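Local atomic coordinates of lectin-like protein (Entamoeba histolytica HM-1:IMSS-A, PDB entry 5ZBT), a protein that is of unknown function but, as the legume lectin-like domain of an ERGIC-53-like membrane protein, may bind D-mannose. Residues E92-E104 with Y119-D132. Sequence-based numbering, arbitrary orientation.
Sequences EKCGGGMGVWLTE and YKGIGIFINFEDVD
W101 stands between F125 and Y119 on one face of two neighbouring antiparallel strands, 97-103 and 122-127, in the middle of a seven-stranded sheet of the legume-lectin beta sandwich. Paired backbone hydrogen bonds join M98 to I126, V100 to I124 and L102 to I122, and send these branched or flexible apolar side chains to the other face, where strand 80-90 of the second sheet packs on M98, V100, L102 and I126. Here L102 CD1 meets I124 CD1 at 3.8 Å.

The aromatic face is closely packed too. F125 turns its edge to the indole face, CE1 lying 3.4 Å from W101 CZ2, with the planes at 64°. W101 in turn drives CZ3 over the centre of the Y119 ring in a T-shaped stack, the planes at 83°. Glycine suits G99 and G123 because a CB on either would clash with these rings; W101 NE1 is satisfied by S211 and Y119 OH by L139.

Beyond the strands, G96 O accepts from both F128 N and E129 N, while C94 SG, disulfide-bonded to C90, sits over the F128 ring, 4.6 Å from its centroid.

The ends are looser and nearer solvent. At one, the extended chain of E104 crosses the bent chain of K120 at a slant, with OE2 of E104 and NZ of K120 3.6 Å apart in a salt bridge. At the other, K93 bends at chi2 (-139°) to reach the type II turn F128-V131: its NZ donates to V131 O at 2.8 Å and to a water that itself donates to D132 OD1.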
ATOM      1  N   GLU A  92      16.317  14.732  -0.174  1.00 28.76           N
ATOM      2  CA  GLU A  92      17.494  14.060  -0.710  1.00 31.79           C
ATOM      3  C   GLU A  92      17.071  12.645  -1.087  1.00 32.23           C
ATOM      4  O   GLU A  92      16.173  12.478  -1.908  1.00 33.04           O
ATOM      5  CB  GLU A  92      18.652  14.137   0.268  1.00 33.52           C
ATOM      6  N   LYS A  93      17.700  11.625  -0.518  1.00 27.92           N
ATOM      7  CA  LYS A  93      17.310  10.245  -0.749  1.00 31.90           C
ATOM      8  C   LYS A  93      16.174   9.877   0.202  1.00 27.99           C
ATOM      9  O   LYS A  93      16.231  10.185   1.395  1.00 24.44           O
ATOM     10  CB  LYS A  93      18.505   9.314  -0.544  1.00 26.59           C
ATOM     11  CG  LYS A  93      18.281   7.923  -1.108  1.00 36.52           C
ATOM     12  CD  LYS A  93      18.815   6.824  -0.185  1.00 40.19           C
ATOM     13  CE  LYS A  93      18.608   5.448  -0.805  1.00 38.03           C
ATOM     14  NZ  LYS A  93      18.920   5.471  -2.282  1.00 45.26           N
ATOM     15  N   CYS A  94      15.140   9.221  -0.320  1.00 27.33           N
ATOM     16  CA  CYS A  94      14.033   8.808   0.537  1.00 22.74           C
ATOM     17  C   CYS A  94      14.474   7.689   1.473  1.00 24.54           C
ATOM     18  O   CYS A  94      15.245   6.801   1.090  1.00 18.92           O
ATOM     19  CB  CYS A  94      12.842   8.323  -0.296  1.00 22.78           C
ATOM     20  SG  CYS A  94      12.416   9.399  -1.658  1.00 30.41           S
ATOM     21  N   GLY A  95      13.971   7.735   2.708  1.00 18.21           N
ATOM     22  CA  GLY A  95      14.085   6.636   3.635  1.00 15.98           C
ATOM     23  C   GLY A  95      12.730   5.962   3.809  1.00 22.96           C
ATOM     24  O   GLY A  95      11.715   6.405   3.266  1.00 17.55           O
ATOM     25  N   GLY A  96      12.737   4.865   4.580  1.00 17.19           N
ATOM     26  CA  GLY A  96      11.539   4.120   4.923  1.00 11.12           C
ATOM     27  C   GLY A  96      10.864   3.475   3.724  1.00 13.48           C
ATOM     28  O   GLY A  96      11.494   3.124   2.718  1.00 12.12           O
ATOM     29  N   GLY A  97       9.553   3.301   3.849  1.00 13.79           N
ATOM     30  CA  GLY A  97       8.761   2.732   2.777  1.00  9.90           C
ATOM     31  C   GLY A  97       7.287   2.758   3.120  1.00 11.24           C
ATOM     32  O   GLY A  97       6.878   3.252   4.169  1.00 10.90           O
ATOM     33  N   MET A  98       6.502   2.172   2.230  1.00 13.87           N
ATOM     34  CA  MET A  98       5.048   2.184   2.261  1.00 12.47           C
ATOM     35  C   MET A  98       4.536   0.760   2.136  1.00 11.15           C
ATOM     36  O   MET A  98       5.124  -0.053   1.425  1.00 11.65           O
ATOM     37  CB  MET A  98       4.478   2.967   1.083  1.00 15.25           C
ATOM     38  CG  MET A  98       3.947   4.332   1.356  1.00 26.61           C
ATOM     39  SD  MET A  98       3.254   4.898  -0.220  1.00 32.56           S
ATOM     40  CE  MET A  98       1.742   3.937  -0.216  1.00 10.29           C
ATOM     41  N   GLY A  99       3.414   0.475   2.770  1.00 10.14           N
ATOM     42  CA  GLY A  99       2.767  -0.815   2.619  1.00 10.04           C
ATOM     43  C   GLY A  99       1.302  -0.675   2.277  1.00  9.38           C
ATOM     44  O   GLY A  99       0.609   0.203   2.799  1.00 10.40           O
ATOM     45  N   VAL A 100       0.834  -1.546   1.388  1.00  6.88           N
ATOM     46  CA  VAL A 100      -0.589  -1.750   1.169  1.00  8.27           C
ATOM     47  C   VAL A 100      -0.923  -3.164   1.624  1.00  8.93           C
ATOM     48  O   VAL A 100      -0.196  -4.114   1.318  1.00  9.10           O
ATOM     49  CB  VAL A 100      -0.986  -1.513  -0.294  1.00  7.62           C
ATOM     50  CG1 VAL A 100      -2.532  -1.675  -0.459  1.00  6.89           C
ATOM     51  CG2 VAL A 100      -0.534  -0.140  -0.731  1.00  4.91           C
ATOM     52  N   TRP A 101      -2.001  -3.303   2.372  1.00  8.49           N
ATOM     53  CA  TRP A 101      -2.211  -4.505   3.155  1.00 11.00           C
ATOM     54  C   TRP A 101      -3.584  -5.081   2.862  1.00  8.62           C
ATOM     55  O   TRP A 101      -4.566  -4.345   2.786  1.00  8.88           O
ATOM     56  CB  TRP A 101      -2.085  -4.202   4.654  1.00 10.92           C
ATOM     57  CG  TRP A 101      -0.745  -3.643   5.106  1.00 13.89           C
ATOM     58  CD1 TRP A 101      -0.293  -2.345   4.983  1.00 11.02           C
ATOM     59  CD2 TRP A 101       0.287  -4.363   5.802  1.00 12.54           C
ATOM     60  NE1 TRP A 101       0.956  -2.227   5.553  1.00 10.89           N
ATOM     61  CE2 TRP A 101       1.333  -3.450   6.061  1.00 12.88           C
ATOM     62  CE3 TRP A 101       0.425  -5.698   6.232  1.00 12.23           C
ATOM     63  CZ2 TRP A 101       2.504  -3.830   6.725  1.00 10.79           C
ATOM     64  CZ3 TRP A 101       1.591  -6.070   6.898  1.00 11.12           C
ATOM     65  CH2 TRP A 101       2.612  -5.135   7.135  1.00 12.79           C
ATOM     66  N   LEU A 102      -3.650  -6.400   2.708  1.00 11.38           N
ATOM     67  CA  LEU A 102      -4.919  -7.117   2.543  1.00 12.51           C
ATOM     68  C   LEU A 102      -4.917  -8.203   3.612  1.00 13.38           C
ATOM     69  O   LEU A 102      -4.257  -9.238   3.450  1.00 15.23           O
ATOM     70  CB  LEU A 102      -5.067  -7.688   1.134  1.00  7.98           C
ATOM     71  CG  LEU A 102      -5.189  -6.659  -0.023  1.00 11.27           C
ATOM     72  CD1 LEU A 102      -3.851  -5.996  -0.392  1.00  8.85           C
ATOM     73  CD2 LEU A 102      -5.801  -7.284  -1.273  1.00  8.39           C
ATOM     74  N   THR A 103      -5.608  -7.952   4.724  1.00  9.86           N
ATOM     75  CA  THR A 103      -5.446  -8.784   5.908  1.00 12.44           C
ATOM     76  C   THR A 103      -6.779  -9.225   6.486  1.00 12.25           C
ATOM     77  O   THR A 103      -7.823  -8.594   6.285  1.00 11.59           O
ATOM     78  CB  THR A 103      -4.639  -8.076   7.012  1.00 12.29           C
ATOM     79  OG1 THR A 103      -5.209  -6.783   7.297  1.00 11.10           O
ATOM     80  CG2 THR A 103      -3.182  -7.951   6.586  1.00  9.05           C
ATOM     81  N   GLU A 104      -6.695 -10.327   7.239  1.00 13.08           N
ATOM     82  CA  GLU A 104      -7.854 -10.906   7.912  1.00 20.90           C
ATOM     83  C   GLU A 104      -8.394  -9.993   9.013  1.00 23.92           C
ATOM     84  O   GLU A 104      -9.604  -9.998   9.278  1.00 21.23           O
ATOM     85  CB  GLU A 104      -7.474 -12.283   8.479  1.00 22.67           C
ATOM     86  CG  GLU A 104      -8.546 -12.952   9.332  1.00 30.94           C
ATOM     87  CD  GLU A 104      -8.076 -14.277   9.926  1.00 40.96           C
ATOM     88  OE1 GLU A 104      -8.475 -15.347   9.399  1.00 40.11           O
ATOM     89  OE2 GLU A 104      -7.299 -14.243  10.912  1.00 41.48           O
ATOM     90  N   TYR A 119       0.639 -11.114  11.183  1.00 12.19           N
ATOM     91  CA  TYR A 119      -0.612 -10.782  10.500  1.00 12.21           C
ATOM     92  C   TYR A 119      -1.006 -11.963   9.621  1.00 12.59           C
ATOM     93  O   TYR A 119      -0.190 -12.843   9.335  1.00 11.96           O
ATOM     94  CB  TYR A 119      -0.489  -9.489   9.658  1.00 13.30           C
ATOM     95  CG  TYR A 119       0.468  -9.583   8.486  1.00 13.66           C
ATOM     96  CD1 TYR A 119       1.830  -9.354   8.657  1.00 12.37           C
ATOM     97  CD2 TYR A 119       0.011  -9.891   7.206  1.00 12.41           C
ATOM     98  CE1 TYR A 119       2.720  -9.442   7.579  1.00 15.14           C
ATOM     99  CE2 TYR A 119       0.892  -9.971   6.118  1.00 12.38           C
ATOM    100  CZ  TYR A 119       2.241  -9.758   6.312  1.00 14.55           C
ATOM    101  OH  TYR A 119       3.107  -9.854   5.240  1.00 12.74           O
ATOM    102  N   LYS A 120      -2.270 -11.985   9.196  1.00 10.25           N
ATOM    103  CA  LYS A 120      -2.732 -13.009   8.262  1.00 18.45           C
ATOM    104  C   LYS A 120      -3.217 -12.322   6.987  1.00 19.38           C
ATOM    105  O   LYS A 120      -4.228 -11.616   6.995  1.00 14.92           O
ATOM    106  CB  LYS A 120      -3.812 -13.893   8.885  1.00 19.49           C
ATOM    107  CG  LYS A 120      -4.096 -15.160   8.078  1.00 24.28           C
ATOM    108  CD  LYS A 120      -5.258 -15.975   8.676  1.00 39.71           C
ATOM    109  CE  LYS A 120      -4.735 -17.131   9.557  1.00 47.86           C
ATOM    110  NZ  LYS A 120      -5.409 -17.271  10.898  1.00 45.02           N
ATOM    111  N   GLY A 121      -2.498 -12.515   5.904  1.00 16.75           N
ATOM    112  CA  GLY A 121      -2.855 -11.887   4.654  1.00 13.39           C
ATOM    113  C   GLY A 121      -1.606 -11.540   3.861  1.00 14.72           C
ATOM    114  O   GLY A 121      -0.601 -12.252   3.916  1.00 12.15           O
ATOM    115  N   ILE A 122      -1.692 -10.407   3.173  1.00 14.53           N
ATOM    116  CA  ILE A 122      -0.709 -10.004   2.177  1.00 13.81           C
ATOM    117  C   ILE A 122      -0.272  -8.583   2.500  1.00 13.42           C
ATOM    118  O   ILE A 122      -1.117  -7.714   2.766  1.00 11.27           O
ATOM    119  CB  ILE A 122      -1.282 -10.100   0.742  1.00 19.07           C
ATOM    120  CG1 ILE A 122      -1.339 -11.551   0.284  1.00 18.11           C
ATOM    121  CG2 ILE A 122      -0.482  -9.286  -0.263  1.00 19.10           C
ATOM    122  CD1 ILE A 122      -2.540 -11.855  -0.587  1.00 22.83           C
ATOM    123  N   GLY A 123       1.036  -8.360   2.521  1.00 12.90           N
ATOM    124  CA  GLY A 123       1.606  -7.029   2.548  1.00 10.53           C
ATOM    125  C   GLY A 123       2.340  -6.774   1.242  1.00 12.41           C
ATOM    126  O   GLY A 123       3.143  -7.604   0.797  1.00 13.13           O
ATOM    127  N   ILE A 124       2.032  -5.637   0.625  1.00 10.48           N
ATOM    128  CA  ILE A 124       2.710  -5.162  -0.582  1.00 11.02           C
ATOM    129  C   ILE A 124       3.502  -3.927  -0.180  1.00 12.86           C
ATOM    130  O   ILE A 124       2.920  -2.931   0.277  1.00 10.15           O
ATOM    131  CB  ILE A 124       1.711  -4.848  -1.713  1.00 10.48           C
ATOM    132  CG1 ILE A 124       0.792  -6.043  -1.940  1.00 10.00           C
ATOM    133  CG2 ILE A 124       2.411  -4.496  -3.001  1.00  7.29           C
ATOM    134  CD1 ILE A 124      -0.602  -5.659  -2.306  1.00  8.83           C
ATOM    135  N   PHE A 125       4.826  -3.989  -0.337  1.00 12.72           N
ATOM    136  CA  PHE A 125       5.723  -2.980   0.209  1.00 11.61           C
ATOM    137  C   PHE A 125       6.530  -2.326  -0.901  1.00 12.89           C
ATOM    138  O   PHE A 125       7.007  -3.001  -1.820  1.00 14.39           O
ATOM    139  CB  PHE A 125       6.681  -3.588   1.252  1.00 11.89           C
ATOM    140  CG  PHE A 125       5.993  -4.432   2.299  1.00 11.34           C
ATOM    141  CD1 PHE A 125       4.895  -3.946   2.999  1.00 16.20           C
ATOM    142  CD2 PHE A 125       6.438  -5.710   2.577  1.00 12.62           C
ATOM    143  CE1 PHE A 125       4.258  -4.719   3.969  1.00 12.89           C
ATOM    144  CE2 PHE A 125       5.799  -6.500   3.536  1.00 15.00           C
ATOM    145  CZ  PHE A 125       4.711  -5.993   4.235  1.00 12.62           C
ATOM    146  N   ILE A 126       6.670  -1.006  -0.810  1.00 10.50           N
ATOM    147  CA  ILE A 126       7.618  -0.244  -1.607  1.00 13.09           C
ATOM    148  C   ILE A 126       8.684   0.255  -0.648  1.00 13.58           C
ATOM    149  O   ILE A 126       8.382   1.022   0.274  1.00 13.79           O
ATOM    150  CB  ILE A 126       6.954   0.935  -2.337  1.00 11.53           C
ATOM    151  CG1 ILE A 126       5.725   0.478  -3.134  1.00 13.22           C
ATOM    152  CG2 ILE A 126       7.974   1.638  -3.242  1.00  9.20           C
ATOM    153  CD1 ILE A 126       4.999   1.638  -3.861  1.00  7.92           C
ATOM    154  N   ASN A 127       9.923  -0.185  -0.840  1.00 12.64           N
ATOM    155  CA  ASN A 127      10.989   0.115   0.110  1.00 12.31           C
ATOM    156  C   ASN A 127      12.068   0.965  -0.548  1.00 14.50           C
ATOM    157  O   ASN A 127      12.601   0.587  -1.598  1.00 12.14           O
ATOM    158  CB  ASN A 127      11.598  -1.166   0.659  1.00 13.91           C
ATOM    159  CG  ASN A 127      12.770  -0.883   1.555  1.00 19.92           C
ATOM    160  OD1 ASN A 127      12.593  -0.397   2.658  1.00 23.12           O
ATOM    161  ND2 ASN A 127      13.978  -1.146   1.075  1.00 20.08           N
ATOM    162  N   PHE A 128      12.376   2.118   0.068  1.00 18.19           N
ATOM    163  CA  PHE A 128      13.490   2.983  -0.327  1.00 16.85           C
ATOM    164  C   PHE A 128      14.698   2.878   0.604  1.00 17.47           C
ATOM    165  O   PHE A 128      15.813   3.224   0.188  1.00 21.40           O
ATOM    166  CB  PHE A 128      13.058   4.464  -0.364  1.00 16.64           C
ATOM    167  CG  PHE A 128      12.005   4.780  -1.388  1.00 13.98           C
ATOM    168  CD1 PHE A 128      10.656   4.582  -1.099  1.00 13.06           C
ATOM    169  CD2 PHE A 128      12.358   5.295  -2.628  1.00 14.15           C
ATOM    170  CE1 PHE A 128       9.678   4.879  -2.039  1.00 16.05           C
ATOM    171  CE2 PHE A 128      11.391   5.605  -3.579  1.00 19.32           C
ATOM    172  CZ  PHE A 128      10.045   5.395  -3.293  1.00 18.16           C
ATOM    173  N   GLU A 129      14.496   2.419   1.843  1.00 16.92           N
ATOM    174  CA  GLU A 129      15.554   2.374   2.848  1.00 16.93           C
ATOM    175  C   GLU A 129      16.637   1.372   2.455  1.00 18.78           C
ATOM    176  O   GLU A 129      16.348   0.195   2.216  1.00 14.48           O
ATOM    177  CB  GLU A 129      14.951   2.003   4.201  1.00 22.37           C
ATOM    178  CG  GLU A 129      15.914   2.085   5.383  1.00 26.66           C
ATOM    179  CD  GLU A 129      15.916   3.445   6.059  1.00 19.90           C
ATOM    180  OE1 GLU A 129      16.533   3.569   7.130  1.00 30.88           O
ATOM    181  OE2 GLU A 129      15.303   4.393   5.530  1.00 21.68           O
ATOM    182  N   ASP A 130      17.876   1.854   2.364  1.00 16.43           N
ATOM    183  CA  ASP A 130      19.094   1.071   2.170  1.00 16.18           C
ATOM    184  C   ASP A 130      19.268   0.501   0.766  1.00 18.95           C
ATOM    185  O   ASP A 130      20.175  -0.312   0.555  1.00 20.15           O
ATOM    186  CB  ASP A 130      19.210  -0.078   3.180  1.00 18.57           C
ATOM    187  CG  ASP A 130      19.255   0.400   4.618  1.00 24.46           C
ATOM    188  OD1 ASP A 130      19.693   1.552   4.877  1.00 26.25           O
ATOM    189  OD2 ASP A 130      18.838  -0.385   5.498  1.00 34.43           O
ATOM    190  N   VAL A 131      18.461   0.904  -0.210  1.00 18.44           N
ATOM    191  CA  VAL A 131      18.680   0.467  -1.581  1.00 19.01           C
ATOM    192  C   VAL A 131      18.773   1.693  -2.476  1.00 23.00           C
ATOM    193  O   VAL A 131      18.204   2.750  -2.190  1.00 20.43           O
ATOM    194  CB  VAL A 131      17.581  -0.489  -2.089  1.00 17.79           C
ATOM    195  CG1 VAL A 131      17.850  -1.880  -1.612  1.00 13.50           C
ATOM    196  CG2 VAL A 131      16.185  -0.013  -1.642  1.00 15.37           C
ATOM    197  N   ASP A 132      19.499   1.532  -3.584  1.00 23.42           N
ATOM    198  CA  ASP A 132      19.631   2.625  -4.541  1.00 21.52           C
ATOM    199  C   ASP A 132      18.332   2.848  -5.310  1.00 19.30           C
ATOM    200  O   ASP A 132      17.845   3.975  -5.425  1.00 29.40           O
ATOM    201  CB  ASP A 132      20.779   2.338  -5.507  1.00 18.03           C
ATOM    202  CG  ASP A 132      21.170   3.558  -6.306  1.00 21.25           C
ATOM    203  OD1 ASP A 132      21.548   4.575  -5.687  1.00 33.69           O
ATOM    204  OD2 ASP A 132      21.080   3.515  -7.545  1.00 24.94           O
TER
HETATM  205  O   HOH W   1      21.640   5.654  -3.437  1.00 26.55           O